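Local coordinates for protein superoxide dismutase [Fe] (Aquifex pyrophilus, PDB 1COJ) that uses one iron ion per subunit to convert superoxide radicals into hydrogen peroxide and oxygen, at residues D182-F185 against K186-W190. Residues are numbered along the deposited sequence; the frame is centred on the assembly and turned at random.
Sequences DAFF and KNINW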
loop_
_atom_site.group_PDB
_atom_site.type_symbol
_atom_site.label_atom_id
_atom_site.label_comp_id
_atom_site.label_asym_id
_atom_site.label_seq_id
_atom_site.Cartn_x
_atom_site.Cartn_y
_atom_site.Cartn_z
ATOM N N ASP A 182 -2.395 27.561 1.361
ATOM C CA ASP A 182 -2.925 28.872 1.727
ATOM C C ASP A 182 -3.873 29.363 0.635
ATOM O O ASP A 182 -4.956 29.872 0.930
ATOM C CB ASP A 182 -1.794 29.891 1.920
ATOM C CG ASP A 182 -0.950 29.608 3.151
ATOM O OD1 ASP A 182 -1.481 29.036 4.125
ATOM O OD2 ASP A 182 0.248 29.965 3.148
ATOM N N ALA A 183 -3.472 29.191 -0.621
ATOM C CA ALA A 183 -4.288 29.613 -1.754
ATOM C C ALA A 183 -5.619 28.862 -1.763
ATOM O O ALA A 183 -6.663 29.453 -2.025
ATOM C CB ALA A 183 -3.538 29.401 -3.063
ATOM N N PHE A 184 -5.584 27.573 -1.432
ATOM C CA PHE A 184 -6.801 26.764 -1.389
ATOM C C PHE A 184 -7.799 27.376 -0.400
ATOM O O PHE A 184 -8.984 27.537 -0.710
ATOM C CB PHE A 184 -6.486 25.312 -0.991
ATOM C CG PHE A 184 -7.712 24.460 -0.813
ATOM C CD1 PHE A 184 -8.259 23.771 -1.890
ATOM C CD2 PHE A 184 -8.337 24.364 0.430
ATOM C CE1 PHE A 184 -9.415 23.006 -1.733
ATOM C CE2 PHE A 184 -9.490 23.604 0.594
ATOM C CZ PHE A 184 -10.028 22.922 -0.490
ATOM N N PHE A 185 -7.316 27.718 0.790
ATOM C CA PHE A 185 -8.171 28.319 1.806
ATOM C C PHE A 185 -8.773 29.664 1.391
ATOM O O PHE A 185 -9.863 30.018 1.841
ATOM C CB PHE A 185 -7.419 28.447 3.129
ATOM C CG PHE A 185 -7.399 27.175 3.931
ATOM C CD1 PHE A 185 -8.464 26.856 4.769
ATOM C CD2 PHE A 185 -6.335 26.286 3.831
ATOM C CE1 PHE A 185 -8.471 25.666 5.496
ATOM C CE2 PHE A 185 -6.332 25.091 4.554
ATOM C CZ PHE A 185 -7.402 24.782 5.385
ATOM N N LYS A 186 -8.080 30.395 0.519
ATOM C CA LYS A 186 -8.565 31.694 0.048
ATOM C C LYS A 186 -9.727 31.565 -0.930
ATOM O O LYS A 186 -10.468 32.527 -1.145
ATOM C CB LYS A 186 -7.455 32.483 -0.654
ATOM C CG LYS A 186 -6.343 32.990 0.227
ATOM C CD LYS A 186 -5.540 34.041 -0.527
ATOM C CE LYS A 186 -4.271 34.437 0.211
ATOM N NZ LYS A 186 -3.234 33.365 0.170
ATOM N N ASN A 187 -9.894 30.392 -1.529
ATOM C CA ASN A 187 -10.956 30.204 -2.505
ATOM C C ASN A 187 -12.076 29.261 -2.094
ATOM O O ASN A 187 -12.843 28.806 -2.946
ATOM C CB ASN A 187 -10.358 29.741 -3.835
ATOM C CG ASN A 187 -9.435 30.768 -4.439
ATOM O OD1 ASN A 187 -8.224 30.715 -4.276
ATOM N ND2 ASN A 187 -10.008 31.703 -5.160
ATOM N N ILE A 188 -12.221 29.009 -0.798
ATOM C CA ILE A 188 -13.261 28.102 -0.331
ATOM C C ILE A 188 -14.662 28.694 -0.425
ATOM O O ILE A 188 -14.916 29.810 0.036
ATOM C CB ILE A 188 -13.007 27.629 1.120
ATOM C CG1 ILE A 188 -11.752 26.754 1.170
ATOM C CG2 ILE A 188 -14.210 26.847 1.639
ATOM C CD1 ILE A 188 -11.401 26.239 2.558
ATOM N N ASN A 189 -15.557 27.952 -1.073
ATOM C CA ASN A 189 -16.943 28.359 -1.210
ATOM C C ASN A 189 -17.670 27.778 0.002
ATOM O O ASN A 189 -18.077 26.614 -0.003
ATOM C CB ASN A 189 -17.542 27.806 -2.502
ATOM C CG ASN A 189 -18.957 28.284 -2.743
ATOM O OD1 ASN A 189 -19.685 28.646 -1.812
ATOM N ND2 ASN A 189 -19.363 28.295 -3.997
ATOM N N TRP A 190 -17.818 28.588 1.044
ATOM C CA TRP A 190 -18.477 28.153 2.267
ATOM C C TRP A 190 -19.954 27.821 2.137
ATOM O O TRP A 190 -20.502 27.119 2.987
ATOM C CB TRP A 190 -18.243 29.165 3.383
ATOM C CG TRP A 190 -16.827 29.157 3.840
ATOM C CD1 TRP A 190 -15.855 30.066 3.530
ATOM C CD2 TRP A 190 -16.204 28.159 4.653
ATOM N NE1 TRP A 190 -14.660 29.691 4.098
ATOM C CE2 TRP A 190 -14.846 28.527 4.794
ATOM C CE3 TRP A 190 -16.661 26.989 5.275
ATOM C CZ2 TRP A 190 -13.937 27.761 5.535
ATOM C CZ3 TRP A 190 -15.756 26.229 6.014
ATOM C CH2 TRP A 190 -14.409 26.620 6.135
#
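Ile188 turns back from the loop after helix 177-186 and sets its tip against Phe184 and Phe185 of the last helical turn. The arrangement is a helix C-terminus followed by a short linker to helix 190-207, in the C-terminal domain of an iron/manganese superoxide dismutase. Ile188 CB lies 4.0 Å from Phe185 O. CG1 stands beside the backbone N, anti to the carbonyl carbon (chi1 -67°), and comes to 3.4 Å from Phe184 O. The chain is then extended to CD1, which meets both rings obliquely: it is 3.8 Å from Phe184 CE2 and 3.7 Å from Phe185 CD1. The side chains of Phe185 and Ile188 run alongside each other, whereas that of Phe184 slants across. The other branch, CG2, sits over the centre of one face of the Trp190 ring. With an alanine here, CG1, CG2 and CD1 are gone, which is likely to open a gap beside both phenylalanine rings and leave that Trp190 face without its methyl.

The two phenylalanine side chains also touch other parts of the fold. Phe184 touches Ile160 and Ile162 of strand 157-163, and its side chain is about 7 Å from that of the iron ligand Asp163. Phe185 packs on Leu118 and Lys119 of helix 111-124.

Lys186 N bonds to Asp182 O and, weakly, to Ala183 O. Asn187 N makes an i to i+3 bond to Phe184 O, as in a 3-10 turn, and also reaches Ala183 O weakly. Asp182 OD1 is in a salt bridge with Lys119. The Lys186 side chain runs back along the helix surface, its CG passing 3.5 Å from Asp182 O. It bends at its last torsion (chi4 72°), which brings NZ to 4.1 Å from Asp182 CB.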